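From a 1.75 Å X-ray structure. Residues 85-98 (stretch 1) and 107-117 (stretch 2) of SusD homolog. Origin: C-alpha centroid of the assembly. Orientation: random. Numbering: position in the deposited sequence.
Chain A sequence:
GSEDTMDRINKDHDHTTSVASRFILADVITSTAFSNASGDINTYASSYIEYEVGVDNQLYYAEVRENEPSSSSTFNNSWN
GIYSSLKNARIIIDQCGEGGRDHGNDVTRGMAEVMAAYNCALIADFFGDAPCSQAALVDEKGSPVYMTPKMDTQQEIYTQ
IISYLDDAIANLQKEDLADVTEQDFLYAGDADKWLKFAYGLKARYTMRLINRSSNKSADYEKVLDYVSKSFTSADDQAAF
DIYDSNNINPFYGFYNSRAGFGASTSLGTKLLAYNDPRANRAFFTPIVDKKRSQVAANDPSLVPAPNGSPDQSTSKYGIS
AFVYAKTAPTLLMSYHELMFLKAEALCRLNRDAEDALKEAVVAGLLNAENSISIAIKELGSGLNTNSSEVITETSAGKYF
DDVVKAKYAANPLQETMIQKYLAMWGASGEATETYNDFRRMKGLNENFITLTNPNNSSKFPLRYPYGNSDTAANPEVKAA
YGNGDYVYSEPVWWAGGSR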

ATOM      1  N   SER A  85      -7.885 -15.169  -3.366  1.00 30.32           N
ATOM      2  CA  SER A  85      -8.773 -14.300  -2.585  1.00 29.22           C
ATOM      3  C   SER A  85      -9.888 -13.786  -3.469  1.00 31.15           C
ATOM      4  O   SER A  85     -11.022 -13.669  -3.032  1.00 31.72           O
ATOM      5  CB  SER A  85      -8.002 -13.138  -1.958  1.00 28.90           C
ATOM      6  OG  SER A  85      -6.973 -13.602  -1.121  1.00 29.60           O
ATOM      7  N   LEU A  86      -9.561 -13.547  -4.744  1.00 32.01           N
ATOM      8  CA  LEU A  86     -10.542 -13.075  -5.736  1.00 29.90           C
ATOM      9  C   LEU A  86     -11.570 -14.154  -5.992  1.00 29.14           C
ATOM     10  O   LEU A  86     -12.769 -13.904  -6.006  1.00 27.89           O
ATOM     11  CB  LEU A  86      -9.874 -12.657  -7.057  1.00 30.51           C
ATOM     12  CG  LEU A  86     -10.780 -12.257  -8.231  1.00 32.69           C
ATOM     13  CD1 LEU A  86     -11.710 -11.155  -7.817  1.00 29.80           C
ATOM     14  CD2 LEU A  86      -9.983 -11.806  -9.489  1.00 26.69           C
ATOM     15  N   LYS A  87     -11.087 -15.366  -6.161  1.00 26.99           N
ATOM     16  CA  LYS A  87     -11.970 -16.497  -6.412  1.00 29.24           C
ATOM     17  C   LYS A  87     -12.946 -16.651  -5.264  1.00 28.80           C
ATOM     18  O   LYS A  87     -14.131 -16.849  -5.472  1.00 28.95           O
ATOM     19  CB  LYS A  87     -11.160 -17.789  -6.566  1.00 29.63           C
ATOM     20  CG  LYS A  87     -11.989 -19.040  -6.851  1.00 32.36           C
ATOM     21  CD  LYS A  87     -11.096 -20.276  -6.967  1.00 39.53           C
ATOM     22  N   ASN A  88     -12.419 -16.560  -4.056  1.00 27.15           N
ATOM     23  CA  ASN A  88     -13.217 -16.756  -2.848  1.00 27.75           C
ATOM     24  C   ASN A  88     -14.289 -15.671  -2.753  1.00 28.87           C
ATOM     25  O   ASN A  88     -15.442 -15.943  -2.425  1.00 29.03           O
ATOM     26  CB  ASN A  88     -12.337 -16.763  -1.577  1.00 26.28           C
ATOM     27  CG  ASN A  88     -11.541 -18.035  -1.425  1.00 29.38           C
ATOM     28  OD1 ASN A  88     -11.893 -19.067  -2.005  1.00 33.05           O
ATOM     29  ND2 ASN A  88     -10.467 -17.986  -0.617  1.00 30.58           N
ATOM     30  N   ALA A  89     -13.898 -14.437  -3.056  1.00 28.88           N
ATOM     31  CA  ALA A  89     -14.843 -13.293  -3.019  1.00 27.62           C
ATOM     32  C   ALA A  89     -15.985 -13.539  -3.992  1.00 29.14           C
ATOM     33  O   ALA A  89     -17.153 -13.270  -3.720  1.00 27.52           O
ATOM     34  CB  ALA A  89     -14.136 -11.968  -3.356  1.00 28.18           C
ATOM     35  N   ARG A  90     -15.619 -14.113  -5.118  1.00 29.63           N
ATOM     36  CA  ARG A  90     -16.574 -14.370  -6.188  1.00 28.46           C
ATOM     37  C   ARG A  90     -17.515 -15.488  -5.809  1.00 28.45           C
ATOM     38  O   ARG A  90     -18.677 -15.493  -6.205  1.00 27.44           O
ATOM     39  CB  ARG A  90     -15.880 -14.642  -7.513  1.00 28.87           C
ATOM     40  CG  ARG A  90     -15.352 -13.361  -8.119  1.00 28.62           C
ATOM     41  CD  ARG A  90     -14.510 -13.624  -9.330  1.00 31.02           C
ATOM     42  NE  ARG A  90     -14.240 -12.408 -10.086  1.00 32.62           N
ATOM     43  CZ  ARG A  90     -13.394 -12.326 -11.110  1.00 33.99           C
ATOM     44  NH1 ARG A  90     -12.678 -13.372 -11.467  1.00 33.28           N
ATOM     45  NH2 ARG A  90     -13.263 -11.188 -11.770  1.00 30.33           N
ATOM     46  N   ILE A  91     -17.000 -16.412  -5.012  1.00 28.49           N
ATOM     47  CA  ILE A  91     -17.830 -17.531  -4.512  1.00 28.28           C
ATOM     48  C   ILE A  91     -18.883 -16.939  -3.575  1.00 27.99           C
ATOM     49  O   ILE A  91     -20.056 -17.295  -3.629  1.00 28.69           O
ATOM     50  CB  ILE A  91     -16.994 -18.628  -3.823  1.00 28.53           C
ATOM     51  CG1 ILE A  91     -16.221 -19.435  -4.880  1.00 26.70           C
ATOM     52  CG2 ILE A  91     -17.881 -19.558  -3.021  1.00 28.18           C
ATOM     53  CD1 ILE A  91     -15.116 -20.331  -4.320  1.00 26.44           C
ATOM     54  N   ILE A  92     -18.470 -15.980  -2.757  1.00 28.19           N
ATOM     55  CA  ILE A  92     -19.398 -15.337  -1.831  1.00 28.53           C
ATOM     56  C   ILE A  92     -20.493 -14.631  -2.632  1.00 28.86           C
ATOM     57  O   ILE A  92     -21.691 -14.711  -2.336  1.00 28.20           O
ATOM     58  CB  ILE A  92     -18.701 -14.272  -0.967  1.00 28.15           C
ATOM     59  CG1 ILE A  92     -17.688 -14.921   0.009  1.00 28.35           C
ATOM     60  CG2 ILE A  92     -19.751 -13.475  -0.217  1.00 27.74           C
ATOM     61  CD1 ILE A  92     -16.804 -13.911   0.819  1.00 25.67           C
ATOM     62  N   ILE A  93     -20.053 -13.961  -3.682  1.00 29.67           N
ATOM     63  CA  ILE A  93     -20.953 -13.124  -4.478  1.00 29.88           C
ATOM     64  C   ILE A  93     -22.007 -14.003  -5.095  1.00 28.61           C
ATOM     65  O   ILE A  93     -23.189 -13.668  -5.115  1.00 29.65           O
ATOM     66  CB  ILE A  93     -20.209 -12.301  -5.545  1.00 28.63           C
ATOM     67  CG1 ILE A  93     -19.252 -11.306  -4.863  1.00 26.04           C
ATOM     68  CG2 ILE A  93     -21.233 -11.631  -6.456  1.00 27.73           C
ATOM     69  CD1 ILE A  93     -18.343 -10.553  -5.784  1.00 23.46           C
ATOM     70  N   ASP A  94     -21.571 -15.162  -5.551  1.00 29.68           N
ATOM     71  CA  ASP A  94     -22.497 -16.134  -6.135  1.00 30.28           C
ATOM     72  C   ASP A  94     -23.392 -16.753  -5.076  1.00 28.85           C
ATOM     73  O   ASP A  94     -24.597 -16.866  -5.253  1.00 29.55           O
ATOM     74  CB  ASP A  94     -21.787 -17.246  -6.896  1.00 31.21           C
ATOM     75  CG  ASP A  94     -21.247 -16.780  -8.242  1.00 38.02           C
ATOM     76  OD1 ASP A  94     -21.551 -15.636  -8.666  1.00 42.12           O
ATOM     77  OD2 ASP A  94     -20.521 -17.576  -8.873  1.00 42.34           O
ATOM     78  N   GLN A  95     -22.791 -17.143  -3.966  1.00 28.27           N
ATOM     79  CA  GLN A  95     -23.578 -17.774  -2.891  1.00 26.72           C
ATOM     80  C   GLN A  95     -24.635 -16.826  -2.346  1.00 27.20           C
ATOM     81  O   GLN A  95     -25.692 -17.264  -1.901  1.00 25.45           O
ATOM     82  CB  GLN A  95     -22.698 -18.283  -1.753  1.00 26.43           C
ATOM     83  CG  GLN A  95     -21.919 -19.519  -2.141  1.00 27.72           C
ATOM     84  CD  GLN A  95     -21.115 -20.125  -0.999  1.00 28.66           C
ATOM     85  OE1 GLN A  95     -21.201 -19.704   0.153  1.00 34.40           O
ATOM     86  NE2 GLN A  95     -20.319 -21.104  -1.329  1.00 26.29           N
ATOM     87  N   CYS A  96     -24.374 -15.524  -2.468  1.00 28.53           N
ATOM     88  CA  CYS A  96     -25.258 -14.507  -1.875  1.00 30.64           C
ATOM     89  C   CYS A  96     -26.314 -14.033  -2.839  1.00 33.35           C
ATOM     90  O   CYS A  96     -27.194 -13.237  -2.487  1.00 33.56           O
ATOM     91  CB  CYS A  96     -24.473 -13.321  -1.348  1.00 31.33           C
ATOM     92  SG  CYS A  96     -23.597 -13.705   0.127  1.00 30.92           S
ATOM     93  N   GLY A  97     -26.226 -14.565  -4.048  1.00 33.99           N
ATOM     94  CA  GLY A  97     -27.180 -14.249  -5.101  1.00 34.33           C
ATOM     95  C   GLY A  97     -28.423 -15.104  -5.031  1.00 35.29           C
ATOM     96  O   GLY A  97     -28.553 -15.985  -4.172  1.00 33.36           O
ATOM     97  N   GLU A  98     -29.358 -14.815  -5.929  1.00 37.60           N
ATOM     98  CA  GLU A  98     -30.596 -15.595  -6.007  1.00 39.39           C
ATOM     99  C   GLU A  98     -30.167 -16.985  -6.439  1.00 40.19           C
ATOM    100  O   GLU A  98     -29.360 -17.156  -7.362  1.00 42.60           O
ATOM    101  CB  GLU A  98     -31.619 -15.000  -6.990  1.00 39.28           C
ATOM    102  N   VAL A 107     -25.587  -7.507   2.330  1.00 29.03           N
ATOM    103  CA  VAL A 107     -24.542  -6.698   2.955  1.00 29.54           C
ATOM    104  C   VAL A 107     -23.199  -7.441   2.896  1.00 29.15           C
ATOM    105  O   VAL A 107     -22.185  -6.882   2.515  1.00 29.33           O
ATOM    106  CB  VAL A 107     -24.910  -6.232   4.376  1.00 29.37           C
ATOM    107  CG1 VAL A 107     -23.655  -5.720   5.099  1.00 31.45           C
ATOM    108  CG2 VAL A 107     -25.989  -5.117   4.279  1.00 27.96           C
ATOM    109  N   THR A 108     -23.240  -8.728   3.202  1.00 29.87           N
ATOM    110  CA  THR A 108     -22.063  -9.593   3.128  1.00 29.48           C
ATOM    111  C   THR A 108     -21.589  -9.627   1.688  1.00 29.92           C
ATOM    112  O   THR A 108     -20.402  -9.616   1.393  1.00 29.43           O
ATOM    113  CB  THR A 108     -22.394 -11.033   3.616  1.00 29.97           C
ATOM    114  OG1 THR A 108     -22.631 -11.004   5.026  1.00 27.11           O
ATOM    115  CG2 THR A 108     -21.251 -11.965   3.345  1.00 28.02           C
ATOM    116  N   ARG A 109     -22.564  -9.583   0.797  1.00 29.63           N
ATOM    117  CA  ARG A 109     -22.292  -9.646  -0.634  1.00 29.29           C
ATOM    118  C   ARG A 109     -21.512  -8.412  -1.066  1.00 29.26           C
ATOM    119  O   ARG A 109     -20.565  -8.481  -1.849  1.00 27.49           O
ATOM    120  CB  ARG A 109     -23.590  -9.762  -1.439  1.00 30.12           C
ATOM    121  CG  ARG A 109     -23.359 -10.109  -2.884  1.00 31.59           C
ATOM    122  CD  ARG A 109     -24.645 -10.157  -3.671  1.00 35.53           C
ATOM    123  NE  ARG A 109     -24.488 -11.033  -4.827  1.00 39.17           N
ATOM    124  CZ  ARG A 109     -25.366 -11.149  -5.815  1.00 39.56           C
ATOM    125  NH1 ARG A 109     -26.469 -10.436  -5.818  1.00 38.74           N
ATOM    126  NH2 ARG A 109     -25.136 -11.991  -6.804  1.00 42.24           N
ATOM    127  N   GLY A 110     -21.946  -7.286  -0.526  1.00 29.20           N
ATOM    128  CA  GLY A 110     -21.335  -6.011  -0.828  1.00 28.43           C
ATOM    129  C   GLY A 110     -19.917  -5.958  -0.307  1.00 28.00           C
ATOM    130  O   GLY A 110     -19.005  -5.449  -0.956  1.00 26.58           O
HETATM  131  N   MSE A 111     -19.729  -6.494   0.882  1.00 27.76           N
HETATM  132  CA  MSE A 111     -18.379  -6.490   1.458  1.00 28.36           C
HETATM  133  C   MSE A 111     -17.442  -7.291   0.542  1.00 28.70           C
HETATM  134  O   MSE A 111     -16.279  -6.907   0.299  1.00 30.33           O
HETATM  135  CB  MSE A 111     -18.376  -7.090   2.866  1.00 29.70           C
HETATM  136  CG  MSE A 111     -19.250  -6.346   3.852  1.00 30.67           C
HETATM  137 SE   MSE A 111     -19.404  -7.258   5.547  0.75 23.61          SE
HETATM  138  CE  MSE A 111     -20.560  -6.011   6.458  1.00 29.52           C
ATOM    139  N   ALA A 112     -17.948  -8.423   0.084  1.00 27.15           N
ATOM    140  CA  ALA A 112     -17.211  -9.320  -0.818  1.00 27.26           C
ATOM    141  C   ALA A 112     -16.920  -8.638  -2.146  1.00 27.59           C
ATOM    142  O   ALA A 112     -15.867  -8.854  -2.743  1.00 27.85           O
ATOM    143  CB  ALA A 112     -17.975 -10.638  -1.045  1.00 25.94           C
ATOM    144  N   GLU A 113     -17.840  -7.787  -2.580  1.00 27.05           N
ATOM    145  CA  GLU A 113     -17.695  -7.068  -3.859  1.00 27.14           C
ATOM    146  C   GLU A 113     -16.569  -6.053  -3.735  1.00 28.30           C
ATOM    147  O   GLU A 113     -15.755  -5.877  -4.645  1.00 28.38           O
ATOM    148  CB  GLU A 113     -19.018  -6.412  -4.286  1.00 28.32           C
ATOM    149  CG  GLU A 113     -19.963  -7.450  -4.891  1.00 28.11           C
ATOM    150  CD  GLU A 113     -21.431  -7.034  -4.988  1.00 31.50           C
ATOM    151  OE1 GLU A 113     -21.858  -6.137  -4.242  1.00 28.92           O
ATOM    152  OE2 GLU A 113     -22.172  -7.664  -5.787  1.00 30.63           O
ATOM    153  N   VAL A 114     -16.486  -5.453  -2.566  1.00 27.32           N
ATOM    154  CA  VAL A 114     -15.402  -4.518  -2.269  1.00 28.41           C
ATOM    155  C   VAL A 114     -14.049  -5.278  -2.247  1.00 29.59           C
ATOM    156  O   VAL A 114     -13.031  -4.823  -2.770  1.00 28.93           O
ATOM    157  CB  VAL A 114     -15.637  -3.762  -0.929  1.00 26.81           C
ATOM    158  CG1 VAL A 114     -14.351  -2.944  -0.506  1.00 26.43           C
ATOM    159  CG2 VAL A 114     -16.865  -2.847  -1.039  1.00 28.33           C
HETATM  160  N   MSE A 115     -14.042  -6.467  -1.669  1.00 28.81           N
HETATM  161  CA  MSE A 115     -12.775  -7.206  -1.613  1.00 28.65           C
HETATM  162  C   MSE A 115     -12.406  -7.692  -2.991  1.00 29.74           C
HETATM  163  O   MSE A 115     -11.226  -7.837  -3.307  1.00 31.34           O
HETATM  164  CB  MSE A 115     -12.823  -8.399  -0.659  1.00 28.03           C
HETATM  165  CG  MSE A 115     -13.012  -8.054   0.802  1.00 27.01           C
HETATM  166 SE   MSE A 115     -11.348  -7.387   1.465  0.75 26.25          SE
HETATM  167  CE  MSE A 115     -11.603  -5.508   1.399  1.00 27.45           C
ATOM    168  N   ALA A 116     -13.418  -7.935  -3.812  1.00 29.33           N
ATOM    169  CA  ALA A 116     -13.165  -8.436  -5.187  1.00 28.52           C
ATOM    170  C   ALA A 116     -12.487  -7.297  -5.963  1.00 29.26           C
ATOM    171  O   ALA A 116     -11.525  -7.495  -6.694  1.00 29.83           O
ATOM    172  CB  ALA A 116     -14.447  -8.870  -5.869  1.00 28.92           C
ATOM    173  N   ALA A 117     -13.025  -6.101  -5.773  1.00 29.78           N
ATOM    174  CA  ALA A 117     -12.524  -4.914  -6.445  1.00 27.94           C
ATOM    175  C   ALA A 117     -11.090  -4.685  -6.036  1.00 28.92           C
ATOM    176  O   ALA A 117     -10.223  -4.385  -6.853  1.00 28.89           O
ATOM    177  CB  ALA A 117     -13.380  -3.677  -6.095  1.00 26.96           C
TER
HETATM  178  O   HOH W   1     -23.492 -13.904  -8.673  1.00 46.02           O

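Two helices, 85-95 and 107-117, lie side by side with their N-to-C directions 153° apart, close to antiparallel, and their axes approach to 8.6 Å. The register follows from the nearest CA pairs: Leu86 CA to Ala116 CA at 5.4 Å, Ala89 CA to Ala112 CA at 5.1 Å, and Ile93 CA to Arg109 CA at 5.4 Å. Such closeness is consistent with the alanines at the crossing, whose methyl groups take up little room between the backbones; Ala89 CB rests 3.6 Å from the carbonyl Ala112 O. Together the stretches bury 512 Å².

Apolar side-chain contacts line much of the helix-helix seam. Ile93 acts as a knob, its side chain seated among Arg109, Ala112, Glu113 and Ala116. With chi1 m and chi2 t, it extends CD1 to 3.6 Å from Glu113 CG and 4.2 Å from Ala116 CB, so the aliphatic part of the glutamate serves as one wall of the hole. One residue earlier, Ile92 CG2 packs tightly on Ala112 CB at 3.4 Å and reaches Thr108 CG2 at 4.1 Å. Toward the start of stretch 1, Ala116 CB meets Ala89 CB at 4.0 Å and Leu86 CD1 at 4.1 Å.

Polar bonding centres on Arg109, whose extended side chain, t at chi1 through chi3, carries its guanidinium to the C-terminal end of the first helix. Arg109 NE donates to Ile93 O at 3.0 Å (136°), and Arg109 NH2 donates weakly to the same oxygen at 3.1 Å (131°); one acceptor near the guanidinium plane is thus shared by two donors. Gly97 CA lies over one face of the group, 3.5 Å from Arg109 NH2, where an ideal CB on Gly97 would clash at 2.8 Å. A water extends the network: its oxygen atom O lies 2.6 Å from Asp94 OD1, to which the water donates, and 3.1 Å from Arg109 NH2, from which it accepts weakly.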